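Local coordinates for mitogen-activated protein kinase, putative (Map kinase-like protein) (Leishmania major, PDB 3PG1), which is a putative MAP kinase that probably binds ATP and phosphorylates serine and threonine residues of protein substrates, at residues 160-165 and 197-202; 149-154 and 214-219. One frame throughout, in Å; residues are numbered along the deposited sequence.

Overall arrangement
Both contacts are buried in the helical lobe of the kinase, with centres about 13 Å apart, and both lean on helices 133-152 and 214-229. Contact 1 brings two loops together, 160-165 from the catalytic loop and 197-202 from the end of the activation segment, with carbon touching a tyrosine ring and no hydrogen bond across. Contact 2 joins the two helices themselves through one short histidine-carboxylate hydrogen bond, and is exposed at the end of helix 133-152, at Glu152 and Gly154. Helix 214-229 ties them: the Ser219 hydroxyl from contact 2 meets the Tyr199 carbonyl of contact 1 in a probable hydrogen bond, while the CB of Ser219 packs on the Leu160 carbonyl oxygen.

Contact 1 (160-165 and 197-202); sequences LHPGNI and RWYRAP
His161, whose CB lies over the Tyr199 ring, has its backbone held at two points by Asn164: His161 O accepts Asn164 N at 3.0 Å, and His161 N gives to Asn164 OD1 at 3.1 Å. The second bond is nearly straight at the hydrogen (171°), although the donor stands tilted from the carbonyl plane of the amide. The other end of that amide, ND2, lies above the imidazole near its rim and is bonded to the carbonyl of Asp159. This bracing belongs to the HRDLHPGN sequence, the catalytic loop of protein kinases, and steadies the His161 backbone from which CB reaches Tyr199.

Over one face of the Tyr199 ring sits His161 CB, 4.0 Å from the ring centroid in a CH-pi contact. With CG placed between the backbone N and the carbonyl carbon (chi1 68°), the imidazole is carried away from the tyrosine, and the methylene does the touching. Pro162 heads toward the oncoming tyrosine on the same side of the ring plane as His161 CB, its CD meeting the ring obliquely, 3.5 Å from Tyr199 CZ. At the root of the side chain, Tyr199 CB rests 3.6 Å from Leu160 O.

Between 160-165 and 197-202 there is no hydrogen bond. The direct contact with Tyr199 is therefore mainly van der Waals and CH-pi, while the phenol OH finds its polar partner in Glu226 and the adjacent Arg200 supplies a charged link, a salt bridge to Asp159, one residue earlier in the catalytic loop.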
loop_
_atom_site.group_PDB
_atom_site.type_symbol
_atom_site.label_atom_id
_atom_site.label_comp_id
_atom_site.label_asym_id
_atom_site.label_seq_id
_atom_site.Cartn_x
_atom_site.Cartn_y
_atom_site.Cartn_z
ATOM N N LEU A 160 2.295 -3.747 1.727
ATOM C CA LEU A 160 0.886 -3.990 2.008
ATOM C C LEU A 160 0.754 -4.511 3.428
ATOM O O LEU A 160 1.427 -5.455 3.787
ATOM C CB LEU A 160 0.256 -4.986 1.012
ATOM C CG LEU A 160 -1.256 -5.261 1.208
ATOM C CD1 LEU A 160 -2.115 -4.081 0.666
ATOM C CD2 LEU A 160 -1.671 -6.569 0.539
ATOM N N HIS A 161 -0.130 -3.913 4.213
ATOM C CA HIS A 161 -0.396 -4.342 5.587
ATOM C C HIS A 161 -1.813 -3.857 5.965
ATOM O O HIS A 161 -2.356 -3.030 5.233
ATOM C CB HIS A 161 0.731 -3.882 6.550
ATOM C CG HIS A 161 0.813 -2.399 6.777
ATOM N ND1 HIS A 161 1.808 -1.626 6.188
ATOM C CD2 HIS A 161 0.054 -1.602 7.553
ATOM C CE1 HIS A 161 1.597 -0.387 6.598
ATOM N NE2 HIS A 161 0.555 -0.318 7.417
ATOM N N PRO A 162 -2.459 -4.396 7.035
ATOM C CA PRO A 162 -3.824 -3.966 7.370
ATOM C C PRO A 162 -4.046 -2.449 7.516
ATOM O O PRO A 162 -5.136 -1.988 7.221
ATOM C CB PRO A 162 -4.109 -4.739 8.679
ATOM C CG PRO A 162 -3.226 -5.989 8.571
ATOM C CD PRO A 162 -1.978 -5.422 7.989
ATOM N N GLY A 163 -3.014 -1.703 7.935
ATOM C CA GLY A 163 -3.038 -0.250 8.108
ATOM C C GLY A 163 -3.245 0.528 6.819
ATOM O O GLY A 163 -3.706 1.667 6.867
ATOM N N ASN A 164 -2.916 -0.071 5.653
ATOM C CA ASN A 164 -3.123 0.591 4.354
ATOM C C ASN A 164 -4.208 -0.071 3.514
ATOM O O ASN A 164 -4.341 0.183 2.309
ATOM C CB ASN A 164 -1.812 0.881 3.573
ATOM C CG ASN A 164 -0.930 -0.291 3.326
ATOM O OD1 ASN A 164 -1.384 -1.397 3.025
ATOM N ND2 ASN A 164 0.361 -0.070 3.463
ATOM N N ILE A 165 -5.017 -0.892 4.179
ATOM C CA ILE A 165 -6.189 -1.498 3.556
ATOM C C ILE A 165 -7.328 -0.759 4.233
ATOM O O ILE A 165 -7.564 -0.969 5.423
ATOM C CB ILE A 165 -6.256 -3.036 3.733
ATOM C CG1 ILE A 165 -5.072 -3.724 2.994
ATOM C CG2 ILE A 165 -7.622 -3.551 3.199
ATOM C CD1 ILE A 165 -4.795 -5.174 3.437
ATOM N N ARG A 197 7.647 -4.945 9.470
ATOM C CA ARG A 197 8.554 -6.069 9.230
ATOM C C ARG A 197 7.751 -7.427 9.181
ATOM O O ARG A 197 8.110 -8.345 8.451
ATOM C CB ARG A 197 9.657 -6.094 10.315
ATOM C CG ARG A 197 9.188 -5.860 11.783
ATOM C CD ARG A 197 10.308 -5.940 12.807
ATOM N NE ARG A 197 9.821 -6.260 14.152
ATOM C CZ ARG A 197 9.462 -5.352 15.057
ATOM N NH1 ARG A 197 9.541 -4.055 14.774
ATOM N NH2 ARG A 197 9.030 -5.734 16.258
ATOM N N TRP A 198 6.602 -7.483 9.877
ATOM C CA TRP A 198 5.746 -8.663 9.990
ATOM C C TRP A 198 5.093 -9.174 8.700
ATOM O O TRP A 198 4.707 -10.348 8.644
ATOM C CB TRP A 198 4.683 -8.467 11.092
ATOM C CG TRP A 198 5.205 -8.218 12.487
ATOM C CD1 TRP A 198 6.500 -8.330 12.931
ATOM C CD2 TRP A 198 4.413 -7.924 13.640
ATOM N NE1 TRP A 198 6.562 -8.092 14.282
ATOM C CE2 TRP A 198 5.296 -7.815 14.744
ATOM C CE3 TRP A 198 3.032 -7.691 13.846
ATOM C CZ2 TRP A 198 4.838 -7.548 16.050
ATOM C CZ3 TRP A 198 2.587 -7.397 15.129
ATOM C CH2 TRP A 198 3.482 -7.331 16.214
ATOM N N TYR A 199 4.997 -8.321 7.665
ATOM C CA TYR A 199 4.318 -8.672 6.402
ATOM C C TYR A 199 5.265 -8.797 5.231
ATOM O O TYR A 199 4.796 -8.920 4.121
ATOM C CB TYR A 199 3.213 -7.619 6.097
ATOM C CG TYR A 199 2.275 -7.430 7.276
ATOM C CD1 TYR A 199 1.093 -8.157 7.375
ATOM C CD2 TYR A 199 2.597 -6.555 8.320
ATOM C CE1 TYR A 199 0.263 -8.039 8.492
ATOM C CE2 TYR A 199 1.783 -6.440 9.443
ATOM C CZ TYR A 199 0.609 -7.173 9.519
ATOM O OH TYR A 199 -0.218 -7.042 10.612
ATOM N N ARG A 200 6.591 -8.727 5.467
ATOM C CA ARG A 200 7.601 -8.758 4.406
ATOM C C ARG A 200 7.890 -10.176 3.971
ATOM O O ARG A 200 8.186 -11.043 4.799
ATOM C CB ARG A 200 8.913 -8.080 4.864
ATOM C CG ARG A 200 8.736 -6.627 5.289
ATOM C CD ARG A 200 9.543 -5.660 4.454
ATOM N NE ARG A 200 9.480 -4.298 4.993
ATOM C CZ ARG A 200 8.477 -3.444 4.796
ATOM N NH1 ARG A 200 7.418 -3.803 4.080
ATOM N NH2 ARG A 200 8.507 -2.238 5.350
ATOM N N ALA A 201 7.873 -10.377 2.657
ATOM C CA ALA A 201 8.136 -11.644 1.997
ATOM C C ALA A 201 9.561 -12.061 2.349
ATOM O O ALA A 201 10.397 -11.179 2.567
ATOM C CB ALA A 201 7.992 -11.460 0.493
ATOM N N PRO A 202 9.861 -13.372 2.383
ATOM C CA PRO A 202 11.258 -13.822 2.683
ATOM C C PRO A 202 12.324 -13.153 1.826
ATOM O O PRO A 202 13.318 -12.696 2.377
ATOM C CB PRO A 202 11.191 -15.335 2.436
ATOM C CG PRO A 202 9.755 -15.668 2.772
ATOM C CD PRO A 202 8.964 -14.527 2.207
#

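Contact 2 (149-154 and 214-219); sequences VLHEAG and LVDMWS
His151 and Asp216 meet through a single short bond, His151 NE2 giving its hydrogen to Asp216 OD1 at 2.7 Å. The bond is almost straight (169° at the hydrogen), and the oxygen lies at the edge of the imidazole, only 3° out of the ring plane. Ring and carboxylate are nearly coplanar, 16° apart, and the lone pair used is the anti one, pointing away from OD2. The Asp216 methylene also sits at the ring edge, with CB 3.7 Å from His151 CE1. In both residues CG lies beside the backbone N and anti to the carbonyl carbon, which sends each group into the space between the helices, whose nearest CA atoms, those of His151 and Asp216, are 9.2 Å apart.

Asp216 is the aspartate near the start of helix 214-229, the helix F of protein kinases, that characteristically holds the backbone of the HRD motif. Here its OD1 also takes the N-H of His157, and OD2 takes that of Arg158. Three N-H groups converging on one carboxylate would be expected to favour its ionised form and to fix its rotation, and through it the start of the catalytic loop. His151 completes this grip from the last turn of helix 133-152.

Away from this tight spot the contact thins quickly. Leu150 starts out toward 214-219 but makes no close contact with it, and the CB of Leu214 points away from 149-154. On the solvent side Glu152 is exposed, and at the exposed Gly154, whose positive phi suits glycine, the helix ends in a Schellman motif, with Gly154 N bonded to His151 O at 3.0 Å.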
loop_
_atom_site.group_PDB
_atom_site.type_symbol
_atom_site.label_atom_id
_atom_site.label_comp_id
_atom_site.label_asym_id
_atom_site.label_seq_id
_atom_site.Cartn_x
_atom_site.Cartn_y
_atom_site.Cartn_z
ATOM N N VAL A 149 -4.880 -5.093 -10.063
ATOM C CA VAL A 149 -4.941 -3.843 -10.827
ATOM C C VAL A 149 -3.553 -3.153 -10.786
ATOM O O VAL A 149 -3.038 -2.742 -11.832
ATOM C CB VAL A 149 -6.120 -2.917 -10.352
ATOM C CG1 VAL A 149 -6.094 -1.561 -11.090
ATOM C CG2 VAL A 149 -7.461 -3.619 -10.587
ATOM N N LEU A 150 -2.953 -3.058 -9.607
ATOM C CA LEU A 150 -1.624 -2.463 -9.520
ATOM C C LEU A 150 -0.625 -3.279 -10.376
ATOM O O LEU A 150 0.029 -2.725 -11.251
ATOM C CB LEU A 150 -1.140 -2.457 -8.049
ATOM C CG LEU A 150 -1.884 -1.550 -7.055
ATOM C CD1 LEU A 150 -1.312 -1.763 -5.632
ATOM C CD2 LEU A 150 -1.829 -0.065 -7.467
ATOM N N HIS A 151 -0.618 -4.605 -10.204
ATOM C CA HIS A 151 0.324 -5.516 -10.896
ATOM C C HIS A 151 0.151 -5.490 -12.401
ATOM O O HIS A 151 1.167 -5.513 -13.121
ATOM C CB HIS A 151 0.192 -6.941 -10.354
ATOM C CG HIS A 151 0.595 -7.086 -8.909
ATOM N ND1 HIS A 151 0.372 -8.268 -8.220
ATOM C CD2 HIS A 151 1.154 -6.175 -8.064
ATOM C CE1 HIS A 151 0.797 -8.040 -6.979
ATOM N NE2 HIS A 151 1.225 -6.773 -6.833
ATOM N N GLU A 152 -1.109 -5.341 -12.875
ATOM C CA GLU A 152 -1.380 -5.268 -14.326
ATOM C C GLU A 152 -0.770 -3.985 -14.929
ATOM O O GLU A 152 -0.408 -3.980 -16.106
ATOM C CB GLU A 152 -2.889 -5.423 -14.645
ATOM C CG GLU A 152 -3.422 -6.834 -14.377
ATOM C CD GLU A 152 -2.785 -7.891 -15.255
ATOM O OE1 GLU A 152 -2.969 -7.783 -16.481
ATOM O OE2 GLU A 152 -1.961 -8.693 -14.766
ATOM N N ALA A 153 -0.597 -2.933 -14.116
ATOM C CA ALA A 153 0.060 -1.698 -14.566
ATOM C C ALA A 153 1.599 -1.693 -14.268
ATOM O O ALA A 153 2.237 -0.662 -14.470
ATOM C CB ALA A 153 -0.589 -0.495 -13.897
ATOM N N GLY A 154 2.169 -2.822 -13.836
ATOM C CA GLY A 154 3.595 -2.931 -13.501
ATOM C C GLY A 154 3.973 -2.292 -12.169
ATOM O O GLY A 154 5.144 -2.003 -11.919
ATOM N N LEU A 214 5.337 -10.554 -6.742
ATOM C CA LEU A 214 5.037 -11.633 -5.778
ATOM C C LEU A 214 5.252 -11.318 -4.313
ATOM O O LEU A 214 4.615 -11.943 -3.447
ATOM C CB LEU A 214 5.752 -12.926 -6.163
ATOM C CG LEU A 214 5.005 -13.498 -7.383
ATOM C CD1 LEU A 214 5.888 -14.265 -8.216
ATOM C CD2 LEU A 214 3.694 -14.189 -6.935
ATOM N N VAL A 215 6.039 -10.270 -4.017
ATOM C CA VAL A 215 6.154 -9.870 -2.594
ATOM C C VAL A 215 4.758 -9.488 -2.020
ATOM O O VAL A 215 4.479 -9.696 -0.827
ATOM C CB VAL A 215 7.204 -8.756 -2.328
ATOM C CG1 VAL A 215 8.598 -9.187 -2.800
ATOM C CG2 VAL A 215 6.776 -7.395 -2.893
ATOM N N ASP A 216 3.898 -8.890 -2.877
ATOM C CA ASP A 216 2.563 -8.474 -2.436
ATOM C C ASP A 216 1.664 -9.643 -2.103
ATOM O O ASP A 216 0.786 -9.493 -1.242
ATOM C CB ASP A 216 1.862 -7.552 -3.463
ATOM C CG ASP A 216 2.560 -6.214 -3.636
ATOM O OD1 ASP A 216 2.355 -5.574 -4.690
ATOM O OD2 ASP A 216 3.301 -5.797 -2.701
ATOM N N MET A 217 1.855 -10.782 -2.799
ATOM C CA MET A 217 1.074 -11.999 -2.579
ATOM C C MET A 217 1.394 -12.571 -1.193
ATOM O O MET A 217 0.501 -13.087 -0.524
ATOM C CB MET A 217 1.310 -13.029 -3.713
ATOM C CG MET A 217 0.564 -12.688 -5.000
ATOM S SD MET A 217 -1.186 -12.282 -4.748
ATOM C CE MET A 217 -1.819 -13.883 -4.276
ATOM N N TRP A 218 2.662 -12.447 -0.758
ATOM C CA TRP A 218 3.094 -12.879 0.576
ATOM C C TRP A 218 2.389 -12.013 1.625
ATOM O O TRP A 218 1.845 -12.554 2.581
ATOM C CB TRP A 218 4.624 -12.743 0.768
ATOM C CG TRP A 218 5.022 -13.155 2.173
ATOM C CD1 TRP A 218 5.070 -12.365 3.287
ATOM C CD2 TRP A 218 5.407 -14.465 2.592
ATOM N NE1 TRP A 218 5.481 -13.106 4.373
ATOM C CE2 TRP A 218 5.713 -14.393 3.972
ATOM C CE3 TRP A 218 5.557 -15.695 1.927
ATOM C CZ2 TRP A 218 6.088 -15.522 4.715
ATOM C CZ3 TRP A 218 6.015 -16.789 2.638
ATOM C CH2 TRP A 218 6.220 -16.716 4.033
ATOM N N SER A 219 2.413 -10.675 1.453
ATOM C CA SER A 219 1.751 -9.764 2.400
ATOM C C SER A 219 0.252 -10.052 2.519
ATOM O O SER A 219 -0.320 -10.045 3.623
ATOM C CB SER A 219 1.979 -8.305 2.025
ATOM O OG SER A 219 3.352 -8.025 1.794
#